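Cellulose-binding protein (Saccharophagus degradans, PDB 2YHG) probably binds polysaccharide in carbohydrate metabolism, this C-terminal part carrying a nucleoside hydrolase-like domain of unproven activity. Local coordinates at residues A175-L180 and P200-I205; A191-A196 and A289-Y294; N222-H227 and N313-R318; M319-E324 and A330-V335. All coordinates share one frame; numbering follows the deposited sequence.

Contact 1: residues A175-L180 and P200-I205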
# COMPACT_ATOMS: atom_id res chain seq x y z
N ALA A 175 16.40 -9.82 -14.18
CA ALA A 175 15.13 -10.50 -13.93
C ALA A 175 14.65 -10.29 -12.50
O ALA A 175 13.47 -10.05 -12.26
CB ALA A 175 15.27 -12.01 -14.22
N PHE A 176 15.57 -10.37 -11.55
CA PHE A 176 15.30 -10.12 -10.14
C PHE A 176 14.70 -8.72 -9.96
O PHE A 176 13.61 -8.55 -9.39
CB PHE A 176 16.59 -10.28 -9.34
CG PHE A 176 16.42 -10.22 -7.85
CD1 PHE A 176 16.17 -11.37 -7.12
CD2 PHE A 176 16.50 -9.00 -7.19
CE1 PHE A 176 16.02 -11.32 -5.76
CE2 PHE A 176 16.34 -8.95 -5.81
CZ PHE A 176 16.07 -10.11 -5.11
N ILE A 177 15.36 -7.72 -10.51
CA ILE A 177 14.90 -6.33 -10.42
C ILE A 177 13.53 -6.14 -11.01
O ILE A 177 12.71 -5.40 -10.49
CB ILE A 177 15.94 -5.37 -11.04
CG1 ILE A 177 17.23 -5.35 -10.23
CG2 ILE A 177 15.34 -3.98 -11.27
CD1 ILE A 177 17.13 -4.65 -8.84
N SER A 178 13.26 -6.84 -12.11
CA SER A 178 11.99 -6.68 -12.79
C SER A 178 10.79 -7.13 -11.96
O SER A 178 9.66 -6.71 -12.22
CB SER A 178 11.99 -7.42 -14.12
OG SER A 178 11.83 -8.82 -13.98
N LYS A 179 11.03 -8.02 -10.99
CA LYS A 179 9.98 -8.57 -10.17
C LYS A 179 9.81 -7.87 -8.81
O LYS A 179 8.91 -8.20 -8.08
CB LYS A 179 10.27 -10.04 -9.92
CG LYS A 179 10.17 -10.86 -11.18
CD LYS A 179 10.49 -12.31 -10.99
CE LYS A 179 11.92 -12.50 -10.54
NZ LYS A 179 12.34 -13.93 -10.57
N LEU A 180 10.65 -6.88 -8.54
CA LEU A 180 10.66 -6.13 -7.28
C LEU A 180 10.06 -4.75 -7.51
O LEU A 180 10.15 -4.20 -8.61
CB LEU A 180 12.10 -6.02 -6.80
CG LEU A 180 12.37 -5.40 -5.43
CD1 LEU A 180 11.68 -6.14 -4.30
CD2 LEU A 180 13.87 -5.32 -5.22
N PRO A 200 18.28 1.70 -12.19
CA PRO A 200 17.26 2.62 -12.66
C PRO A 200 16.01 1.92 -13.21
O PRO A 200 14.99 2.57 -13.35
CB PRO A 200 17.97 3.42 -13.76
CG PRO A 200 19.12 2.58 -14.16
CD PRO A 200 19.55 1.88 -12.92
N ASN A 201 16.09 0.63 -13.53
CA ASN A 201 14.88 -0.07 -13.95
C ASN A 201 14.03 -0.59 -12.81
O ASN A 201 12.96 -1.13 -13.05
CB ASN A 201 15.20 -1.25 -14.88
CG ASN A 201 15.87 -0.82 -16.18
OD1 ASN A 201 15.48 0.34 -16.72
ND2 ASN A 201 16.72 -1.54 -16.70
N LEU A 202 14.48 -0.44 -11.58
CA LEU A 202 13.68 -0.79 -10.42
C LEU A 202 12.60 0.26 -10.20
O LEU A 202 12.93 1.44 -10.05
CB LEU A 202 14.59 -0.87 -9.20
CG LEU A 202 13.96 -1.14 -7.86
CD1 LEU A 202 13.20 -2.46 -7.83
CD2 LEU A 202 15.02 -1.08 -6.78
N ILE A 203 11.33 -0.13 -10.13
CA ILE A 203 10.27 0.79 -9.76
C ILE A 203 10.48 1.19 -8.31
O ILE A 203 10.48 0.35 -7.43
CB ILE A 203 8.88 0.15 -9.97
CG1 ILE A 203 8.65 -0.12 -11.46
CG2 ILE A 203 7.80 1.05 -9.39
CD1 ILE A 203 7.42 -0.97 -11.74
N TYR A 204 10.67 2.48 -8.08
CA TYR A 204 11.11 3.00 -6.78
C TYR A 204 10.34 4.29 -6.49
O TYR A 204 10.45 5.25 -7.25
CB TYR A 204 12.62 3.27 -6.79
CG TYR A 204 13.20 3.61 -5.45
CD1 TYR A 204 12.88 4.79 -4.81
CD2 TYR A 204 14.06 2.74 -4.82
CE1 TYR A 204 13.39 5.07 -3.55
CE2 TYR A 204 14.56 3.01 -3.57
CZ TYR A 204 14.23 4.17 -2.93
OH TYR A 204 14.76 4.41 -1.69
N ILE A 205 9.56 4.26 -5.43
CA ILE A 205 8.83 5.42 -4.92
C ILE A 205 9.49 5.90 -3.65
O ILE A 205 9.74 5.11 -2.74
CB ILE A 205 7.36 5.01 -4.57
CG1 ILE A 205 6.59 4.62 -5.82
CG2 ILE A 205 6.68 6.12 -3.78
CD1 ILE A 205 5.30 3.90 -5.53
O HOH W 1 10.93 -2.95 -10.88
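Ile177 meets Leu202 with its short branch: CG2 rests 3.7 Å from the backbone N of Leu202 and 3.8 Å from CB of the same leucine. The isoleucine holds CG2 opposite its own backbone N, with CG1 beside that N (chi1 -67°), and so presents a methyl to the incoming chain. A beta-branched residue suits this place, because the methyl sits close to the helix backbone and fills the short gap to the next chain. Leu202 instead works with its far end. Its CG lies anti to the backbone N (chi1 176°), and CD1 comes within 3.9 Å of Leu180 CB, the two leucines crossing at a slant. The contact lies at the entrance to two neighbouring strands of the six-stranded parallel, Rossmann-like sheet, 180-185 and 203-207, which helix 190-198 joins in a beta-alpha-beta crossover. Just before the strands pair, a water bridges the two backbones: it lies 2.7 Å from Leu180 O and accepts from Ile203 N at 2.9 Å. Beyond it, backbone bonds link Ile203 and Ile205 to Val182. Val161 of helix 155-167 packs against both Ile177 and Leu180, extending the apolar layer beneath this part of the sheet.

Contact 2: residues A191-A196 and A289-Y294; sequences AGTWLA and AVYDTY
Thr193 drives its methyl into the angle between Tyr291 and Tyr294, and this is the dense part of the contact. CG2 stands over the centre of the Tyr294 ring, 3.5 Å from the centroid and only 11° off the ring normal, a well-aligned CH-pi contact. The same methyl is 3.5 Å from Tyr291 CD2. Threonine fits because it faces two ways: CG2 points to the rings, while OG1 bonds to Asp288 and Arg206. In Tyr294, CG placed between the backbone N and the carbonyl carbon (chi1 64°) brings the ring face under Thr193 CG2; the hydroxyl is held by Val278 O and Arg279. Towards the outside the packing thins. Tyr291 lays one face over the helix backbone at Trp194, with Val290 CG2 against the opposite face. Its CE1 comes to the indole edge, 3.8 Å from Trp194 CD1, and the two planes stand at 80° in an oblique meeting. Both rings are partly exposed, and beyond them Asp292 and Thr293, the latter after a cis peptide bond, lie at the surface. The arrangement is that of a loop, ending in strand 295-298, laid over the crossover helix 190-198 of a Rossmann-like alpha/beta domain.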
# COMPACT_ATOMS: atom_id res chain seq x y z
N ALA A 191 20.89 3.80 1.52
CA ALA A 191 20.80 2.56 0.76
C ALA A 191 19.65 2.60 -0.23
O ALA A 191 19.75 2.03 -1.31
CB ALA A 191 20.68 1.37 1.69
N GLY A 192 18.55 3.26 0.11
CA GLY A 192 17.50 3.46 -0.88
C GLY A 192 18.00 4.26 -2.05
O GLY A 192 17.71 3.97 -3.20
N THR A 193 18.76 5.31 -1.77
CA THR A 193 19.34 6.14 -2.84
C THR A 193 20.30 5.32 -3.69
O THR A 193 20.28 5.43 -4.93
CB THR A 193 20.00 7.38 -2.25
OG1 THR A 193 19.16 7.88 -1.20
CG2 THR A 193 20.19 8.40 -3.33
N TRP A 194 21.13 4.49 -3.05
CA TRP A 194 22.02 3.60 -3.77
C TRP A 194 21.23 2.70 -4.74
O TRP A 194 21.62 2.51 -5.90
CB TRP A 194 22.83 2.77 -2.79
CG TRP A 194 23.76 1.80 -3.43
CD1 TRP A 194 25.06 2.03 -3.83
CD2 TRP A 194 23.51 0.43 -3.68
NE1 TRP A 194 25.61 0.90 -4.37
CE2 TRP A 194 24.68 -0.11 -4.28
CE3 TRP A 194 22.46 -0.43 -3.38
CZ2 TRP A 194 24.78 -1.45 -4.64
CZ3 TRP A 194 22.58 -1.78 -3.69
CH2 TRP A 194 23.73 -2.27 -4.33
N LEU A 195 20.09 2.19 -4.27
CA LEU A 195 19.25 1.38 -5.14
C LEU A 195 18.73 2.14 -6.34
O LEU A 195 18.80 1.66 -7.48
CB LEU A 195 18.05 0.80 -4.37
CG LEU A 195 18.34 -0.38 -3.43
CD1 LEU A 195 17.18 -0.61 -2.48
CD2 LEU A 195 18.64 -1.63 -4.23
N ALA A 196 18.17 3.32 -6.11
CA ALA A 196 17.58 4.10 -7.21
C ALA A 196 18.64 4.50 -8.23
O ALA A 196 18.36 4.50 -9.43
CB ALA A 196 16.88 5.32 -6.65
N ALA A 289 23.36 13.30 -2.01
CA ALA A 289 23.94 14.07 -3.09
C ALA A 289 25.06 13.33 -3.80
O ALA A 289 25.32 13.60 -5.00
CB ALA A 289 24.45 15.42 -2.59
N VAL A 290 25.75 12.43 -3.11
CA VAL A 290 26.84 11.71 -3.75
C VAL A 290 26.35 10.81 -4.88
O VAL A 290 27.15 10.44 -5.74
CB VAL A 290 27.69 10.92 -2.74
CG1 VAL A 290 28.22 11.84 -1.65
CG2 VAL A 290 26.92 9.70 -2.19
N TYR A 291 25.05 10.49 -4.89
CA TYR A 291 24.45 9.66 -5.91
C TYR A 291 23.90 10.45 -7.08
O TYR A 291 23.37 9.87 -8.02
CB TYR A 291 23.34 8.82 -5.29
CG TYR A 291 23.85 7.85 -4.27
CD1 TYR A 291 24.52 6.72 -4.65
CD2 TYR A 291 23.70 8.09 -2.91
CE1 TYR A 291 25.03 5.83 -3.71
CE2 TYR A 291 24.20 7.21 -1.96
CZ TYR A 291 24.87 6.08 -2.38
OH TYR A 291 25.41 5.19 -1.48
N ASP A 292 24.01 11.78 -7.05
CA ASP A 292 23.39 12.55 -8.15
C ASP A 292 24.06 12.15 -9.49
O ASP A 292 25.26 11.90 -9.52
CB ASP A 292 23.59 14.04 -7.94
CG ASP A 292 22.74 14.63 -6.80
OD1 ASP A 292 21.79 13.93 -6.30
OD2 ASP A 292 22.99 15.79 -6.42
N THR A 293 23.30 12.15 -10.61
CA THR A 293 21.85 12.33 -10.63
C THR A 293 21.16 10.98 -10.48
O THR A 293 21.56 10.00 -11.09
CB THR A 293 21.41 12.93 -12.00
OG1 THR A 293 22.29 14.02 -12.31
CG2 THR A 293 19.97 13.36 -11.98
N TYR A 294 20.10 10.97 -9.66
CA TYR A 294 19.25 9.81 -9.51
C TYR A 294 17.81 10.24 -9.57
O TYR A 294 17.48 11.37 -9.24
CB TYR A 294 19.54 9.03 -8.21
CG TYR A 294 19.25 9.80 -6.96
CD1 TYR A 294 20.21 10.61 -6.38
CD2 TYR A 294 17.98 9.78 -6.39
CE1 TYR A 294 19.93 11.36 -5.27
CE2 TYR A 294 17.68 10.58 -5.28
CZ TYR A 294 18.65 11.38 -4.76
OH TYR A 294 18.40 12.24 -3.70

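Contact 3: residues N222-H227 and N313-R318; sequences NHIQSH and NDFQAR. With ZN (zinc ion), chain I.
A zinc-bound water between His223 and Gln316 is held by three groups: the metal itself and, through the two protons it donates, His223 O at 2.7 Å and Gln316 O at 2.8 Å. Two backbone carbonyls from different helices thereby fix the direction of this ligand. The side chains of the same residues reach the other waters of the metal. His223 ND1 lies 2.6 Å from a second zinc-bound water in the plane of its ring, while Gln316 NE2 donates to a third at 3.1 Å. These two flat groups also lie against each other: the amide is stacked over one imidazole face, planes 17° apart, with Gln316 NE2 3.5 Å from His223 CE1. An extended glutamine, its CG anti to the backbone N (chi1 176°), is long enough to span the gap and can offer its N-H to water at the end. Zinc is bound directly by His227 NE2 at 2.1 Å, and Asp320 completes the protein's share of its shell. Ser226 helps orient that imidazole, accepting from His227 ND1 at 3.0 Å almost within the ring plane, and its own hydroxyl bonds back to Asn222 O. Away from the metal, Ile224 sets CD1 over the centre of the Phe315 ring, 3.6 Å from the centroid, an apolar floor beneath the polar layer. Helix 217-225, with a wider pi-type turn in its last part, thus packs on helix 308-323, and Phe315 continues onto Arg49 and Val52 of helix 42-52.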
# COMPACT_ATOMS: atom_id res chain seq x y z
N ASN A 222 -10.91 6.37 20.79
CA ASN A 222 -12.25 5.82 20.84
C ASN A 222 -12.48 4.61 19.95
O ASN A 222 -13.19 3.70 20.35
CB ASN A 222 -13.27 6.90 20.53
CG ASN A 222 -13.34 7.95 21.61
OD1 ASN A 222 -13.25 9.14 21.34
ND2 ASN A 222 -13.60 7.53 22.84
N HIS A 223 -11.93 4.62 18.74
CA HIS A 223 -12.25 3.59 17.75
C HIS A 223 -11.20 2.51 17.63
O HIS A 223 -11.48 1.43 17.12
CB HIS A 223 -12.51 4.18 16.37
CG HIS A 223 -13.74 5.02 16.34
ND1 HIS A 223 -14.99 4.53 16.66
CD2 HIS A 223 -13.90 6.33 16.05
CE1 HIS A 223 -15.86 5.53 16.60
NE2 HIS A 223 -15.23 6.61 16.18
N ILE A 224 -9.96 2.79 18.06
CA ILE A 224 -8.83 1.91 17.83
C ILE A 224 -8.27 1.35 19.14
O ILE A 224 -8.33 0.17 19.40
CB ILE A 224 -7.72 2.60 16.98
CG1 ILE A 224 -8.29 3.27 15.72
CG2 ILE A 224 -6.61 1.60 16.67
CD1 ILE A 224 -9.03 2.38 14.74
N GLN A 225 -7.74 2.24 19.98
CA GLN A 225 -6.95 1.84 21.13
C GLN A 225 -7.75 1.13 22.20
O GLN A 225 -7.22 0.34 22.97
CB GLN A 225 -6.26 3.08 21.69
CG GLN A 225 -5.21 3.62 20.73
CD GLN A 225 -4.61 4.92 21.17
OE1 GLN A 225 -5.33 5.90 21.33
NE2 GLN A 225 -3.30 4.94 21.37
N SER A 226 -9.06 1.41 22.24
CA SER A 226 -9.96 0.80 23.19
C SER A 226 -10.39 -0.59 22.78
O SER A 226 -11.10 -1.25 23.54
CB SER A 226 -11.18 1.69 23.37
OG SER A 226 -11.81 1.83 22.12
N HIS A 227 -10.10 -0.99 21.54
CA HIS A 227 -10.65 -2.23 20.97
C HIS A 227 -9.72 -3.44 21.17
O HIS A 227 -8.97 -3.84 20.27
CB HIS A 227 -11.00 -2.02 19.50
CG HIS A 227 -12.23 -1.20 19.26
ND1 HIS A 227 -12.50 -0.02 19.91
CD2 HIS A 227 -13.26 -1.39 18.39
CE1 HIS A 227 -13.63 0.49 19.46
NE2 HIS A 227 -14.09 -0.29 18.50
N ASN A 313 -12.85 4.99 8.10
CA ASN A 313 -13.98 4.11 8.35
C ASN A 313 -13.55 2.65 8.25
O ASN A 313 -13.99 1.79 9.03
CB ASN A 313 -15.14 4.41 7.41
CG ASN A 313 -15.80 5.72 7.70
OD1 ASN A 313 -15.37 6.52 8.55
ND2 ASN A 313 -16.89 5.97 6.97
N ASP A 314 -12.68 2.35 7.28
CA ASP A 314 -12.13 1.03 7.11
C ASP A 314 -11.47 0.53 8.40
O ASP A 314 -11.75 -0.57 8.87
CB ASP A 314 -11.15 1.06 5.94
CG ASP A 314 -10.53 -0.27 5.65
OD1 ASP A 314 -11.23 -1.31 5.59
OD2 ASP A 314 -9.31 -0.29 5.44
N PHE A 315 -10.56 1.31 8.95
CA PHE A 315 -9.82 0.87 10.13
C PHE A 315 -10.78 0.74 11.32
O PHE A 315 -10.66 -0.17 12.11
CB PHE A 315 -8.69 1.86 10.38
CG PHE A 315 -7.67 1.46 11.45
CD1 PHE A 315 -7.43 0.19 11.83
CD2 PHE A 315 -6.86 2.45 11.98
CE1 PHE A 315 -6.43 -0.11 12.75
CE2 PHE A 315 -5.84 2.16 12.87
CZ PHE A 315 -5.63 0.88 13.26
N GLN A 316 -11.70 1.68 11.46
CA GLN A 316 -12.72 1.60 12.52
C GLN A 316 -13.46 0.27 12.47
O GLN A 316 -13.61 -0.41 13.49
CB GLN A 316 -13.66 2.79 12.43
CG GLN A 316 -14.80 2.73 13.42
CD GLN A 316 -15.83 3.81 13.27
OE1 GLN A 316 -15.62 4.84 12.64
NE2 GLN A 316 -16.99 3.59 13.87
N ALA A 317 -13.97 -0.10 11.29
CA ALA A 317 -14.71 -1.34 11.15
C ALA A 317 -13.84 -2.53 11.43
O ALA A 317 -14.29 -3.48 12.08
CB ALA A 317 -15.31 -1.45 9.76
N ARG A 318 -12.58 -2.51 10.98
CA ARG A 318 -11.71 -3.66 11.20
C ARG A 318 -11.35 -3.86 12.68
O ARG A 318 -11.17 -4.99 13.11
CB ARG A 318 -10.48 -3.56 10.32
CG ARG A 318 -10.78 -3.72 8.86
CD ARG A 318 -9.60 -3.36 7.99
NE ARG A 318 -9.87 -3.52 6.56
CZ ARG A 318 -9.90 -4.66 5.92
NH1 ARG A 318 -9.51 -5.78 6.50
NH2 ARG A 318 -10.28 -4.67 4.66
ZN ZN I . -15.52 0.39 17.11
O HOH W 2 -13.88 0.91 15.93
O HOH W 3 -15.67 2.29 17.90
O HOH W 4 -16.90 1.11 15.68

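Contact 4: residues M319-E324 and A330-V335. With CA (calcium ion), chain D; ZN (zinc ion), chain I; EDO (1,2-ethanediol), chain L.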
# COMPACT_ATOMS: atom_id res chain seq x y z
N MET A 319 -11.26 -2.78 13.44
CA MET A 319 -11.08 -2.94 14.87
C MET A 319 -12.34 -3.47 15.56
O MET A 319 -12.24 -4.13 16.59
CB MET A 319 -10.62 -1.64 15.52
CG MET A 319 -9.22 -1.22 15.09
SD MET A 319 -7.92 -2.45 15.35
CE MET A 319 -7.99 -2.61 17.11
N ASP A 320 -13.51 -3.25 14.97
CA ASP A 320 -14.71 -3.96 15.38
C ASP A 320 -14.62 -5.43 15.06
O ASP A 320 -15.00 -6.25 15.91
CB ASP A 320 -15.94 -3.33 14.73
CG ASP A 320 -16.16 -1.89 15.16
OD1 ASP A 320 -15.57 -1.46 16.20
OD2 ASP A 320 -16.94 -1.19 14.46
N TRP A 321 -14.14 -5.78 13.88
CA TRP A 321 -13.92 -7.18 13.57
C TRP A 321 -13.08 -7.84 14.65
O TRP A 321 -13.32 -8.99 15.03
CB TRP A 321 -13.22 -7.37 12.22
CG TRP A 321 -13.92 -6.91 11.02
CD1 TRP A 321 -15.10 -6.23 10.93
CD2 TRP A 321 -13.41 -7.00 9.70
NE1 TRP A 321 -15.35 -5.91 9.63
CE2 TRP A 321 -14.34 -6.37 8.85
CE3 TRP A 321 -12.28 -7.58 9.16
CZ2 TRP A 321 -14.17 -6.32 7.46
CZ3 TRP A 321 -12.11 -7.54 7.77
CH2 TRP A 321 -13.04 -6.92 6.95
N ALA A 322 -12.05 -7.14 15.11
CA ALA A 322 -11.10 -7.69 16.07
C ALA A 322 -11.74 -8.06 17.40
O ALA A 322 -11.26 -8.97 18.07
CB ALA A 322 -9.96 -6.70 16.30
N ILE A 323 -12.80 -7.35 17.78
CA ILE A 323 -13.41 -7.58 19.09
C ILE A 323 -14.80 -8.22 19.07
O ILE A 323 -15.32 -8.55 20.12
CB ILE A 323 -13.43 -6.30 19.94
CG1 ILE A 323 -14.38 -5.25 19.38
CG2 ILE A 323 -12.01 -5.75 20.16
CD1 ILE A 323 -14.61 -4.11 20.31
N GLU A 324 -15.39 -8.41 17.89
CA GLU A 324 -16.71 -9.02 17.78
C GLU A 324 -16.60 -10.45 17.29
O GLU A 324 -16.11 -10.70 16.20
CB GLU A 324 -17.58 -8.22 16.80
CG GLU A 324 -17.86 -6.78 17.22
CD GLU A 324 -18.60 -6.63 18.53
OE1 GLU A 324 -19.23 -7.61 19.01
OE2 GLU A 324 -18.64 -5.47 19.02
N ALA A 330 -20.71 -6.35 13.21
CA ALA A 330 -19.82 -5.35 12.61
C ALA A 330 -20.21 -5.16 11.16
O ALA A 330 -20.89 -5.99 10.57
CB ALA A 330 -18.37 -5.79 12.73
N ASN A 331 -19.70 -4.08 10.57
CA ASN A 331 -19.92 -3.80 9.17
C ASN A 331 -18.81 -4.36 8.29
O ASN A 331 -17.64 -4.39 8.69
CB ASN A 331 -20.06 -2.30 8.96
CG ASN A 331 -20.58 -1.95 7.58
OD1 ASN A 331 -21.21 -2.77 6.91
ND2 ASN A 331 -20.39 -0.69 7.15
N HIS A 332 -19.20 -4.83 7.11
CA HIS A 332 -18.27 -5.34 6.10
C HIS A 332 -18.45 -4.61 4.77
O HIS A 332 -19.52 -4.07 4.47
CB HIS A 332 -18.46 -6.83 5.94
CG HIS A 332 -18.46 -7.54 7.25
ND1 HIS A 332 -19.60 -7.64 8.01
CD2 HIS A 332 -17.46 -8.04 8.02
CE1 HIS A 332 -19.31 -8.16 9.19
NE2 HIS A 332 -18.02 -8.44 9.21
N HIS A 333 -17.40 -4.58 3.97
CA HIS A 333 -17.36 -3.74 2.79
C HIS A 333 -18.36 -4.20 1.73
O HIS A 333 -18.53 -5.39 1.51
CB HIS A 333 -15.98 -3.68 2.20
CG HIS A 333 -14.93 -3.36 3.21
ND1 HIS A 333 -14.52 -4.23 4.19
CD2 HIS A 333 -14.23 -2.22 3.39
CE1 HIS A 333 -13.58 -3.65 4.92
NE2 HIS A 333 -13.41 -2.41 4.47
N PRO A 334 -18.90 -3.24 0.97
CA PRO A 334 -19.70 -3.61 -0.19
C PRO A 334 -18.81 -4.20 -1.29
O PRO A 334 -17.58 -4.06 -1.27
CB PRO A 334 -20.32 -2.30 -0.62
CG PRO A 334 -19.48 -1.23 -0.04
CD PRO A 334 -18.84 -1.77 1.17
N VAL A 335 -19.46 -4.90 -2.21
CA VAL A 335 -18.81 -5.72 -3.21
C VAL A 335 -19.18 -5.19 -4.61
O VAL A 335 -20.34 -5.29 -5.03
CB VAL A 335 -19.22 -7.18 -3.07
CG1 VAL A 335 -18.59 -7.97 -4.22
CG2 VAL A 335 -18.79 -7.72 -1.69
CA CA D . -21.77 -3.36 4.65
ZN ZN I . -15.52 0.39 17.11
C1 EDO L . -17.45 -2.19 18.51
O1 EDO L . -17.98 -3.34 17.86
C2 EDO L . -18.09 -0.94 17.92
O2 EDO L . -17.27 0.18 18.25
O HOH W 5 -18.40 -1.94 12.08
O HOH W 4 -16.90 1.11 15.68
O HOH W 2 -13.88 0.91 15.93
O HOH W 3 -15.67 2.29 17.90
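Trp321 gives its indole N-H to Asn331 O, NE1 to O 2.9 Å, in a nearly straight bond (178°) lying in the ring plane. The acceptor is a carbonyl of the irregular chain 330-335, so the bond pins a strand-free segment to helix 308-323. Around the same indole, Ala330 CB sits at the edge, 3.8 Å from CD1, small enough to let the backbone come close. The His332 ring lies nearly parallel but slid aside, its CD2 3.4 Å from Trp321 NE1, and His333 stands perpendicular, rim to rim, its CE1 3.7 Å from CZ2. Together they make an aromatic cluster. The second link is a water that donates to Asp320 OD2 and accepts from Asn331 N, 2.9 Å from each. Asp320 divides its carboxylate: OD1 binds zinc at 2.1 Å, while OD2 takes a bond of 2.6 Å from one of the metal's waters. Asn331 keeps CG anti to its backbone N (chi1 -168°), which carries OD1 to calcium at 2.4 Å, joined by His332 O and by Asp366, Asp368, Asp370 and Asp420. Further out, Asp314 holds His333 through NE2, and Leu93 of helix 77-93 packs on the tryptophan. Calcium has an all-oxygen protein shell, as this hard ion prefers. Zinc, by contrast, has just two protein ligands, Asp320 and His227; three waters and an ethanediol, probably from the crystallisation liquor, whose other hydroxyl donates to Glu324 OE2, fill the rest. Such a shell is consistent with exchangeable positions on the zinc, whereas the calcium probably serves to fix the chain.

Overall arrangement
The four contacts form two pairs on opposite sides of the chain's centre. Contacts 1 and 2, with centres 15 Å apart, touch through Tyr204 and helix 190-198, at strand 203-207 of the parallel sheet; their segments alternate along the chain. Contacts 3 and 4, with centres 10 Å apart, share helix 308-323, the zinc ion and its three waters, and Asp314 of one bonds His333 of the other. Contact 1 closes before contact 3 opens, their centres 35 Å apart, while contacts 2 and 3 interleave. One pair joins the end of the parallel sheet to the crossover helix 190-198 and to the loop leading to strand 295-298; the other carries metals where the chain passes towards the C-terminal mixed sheet.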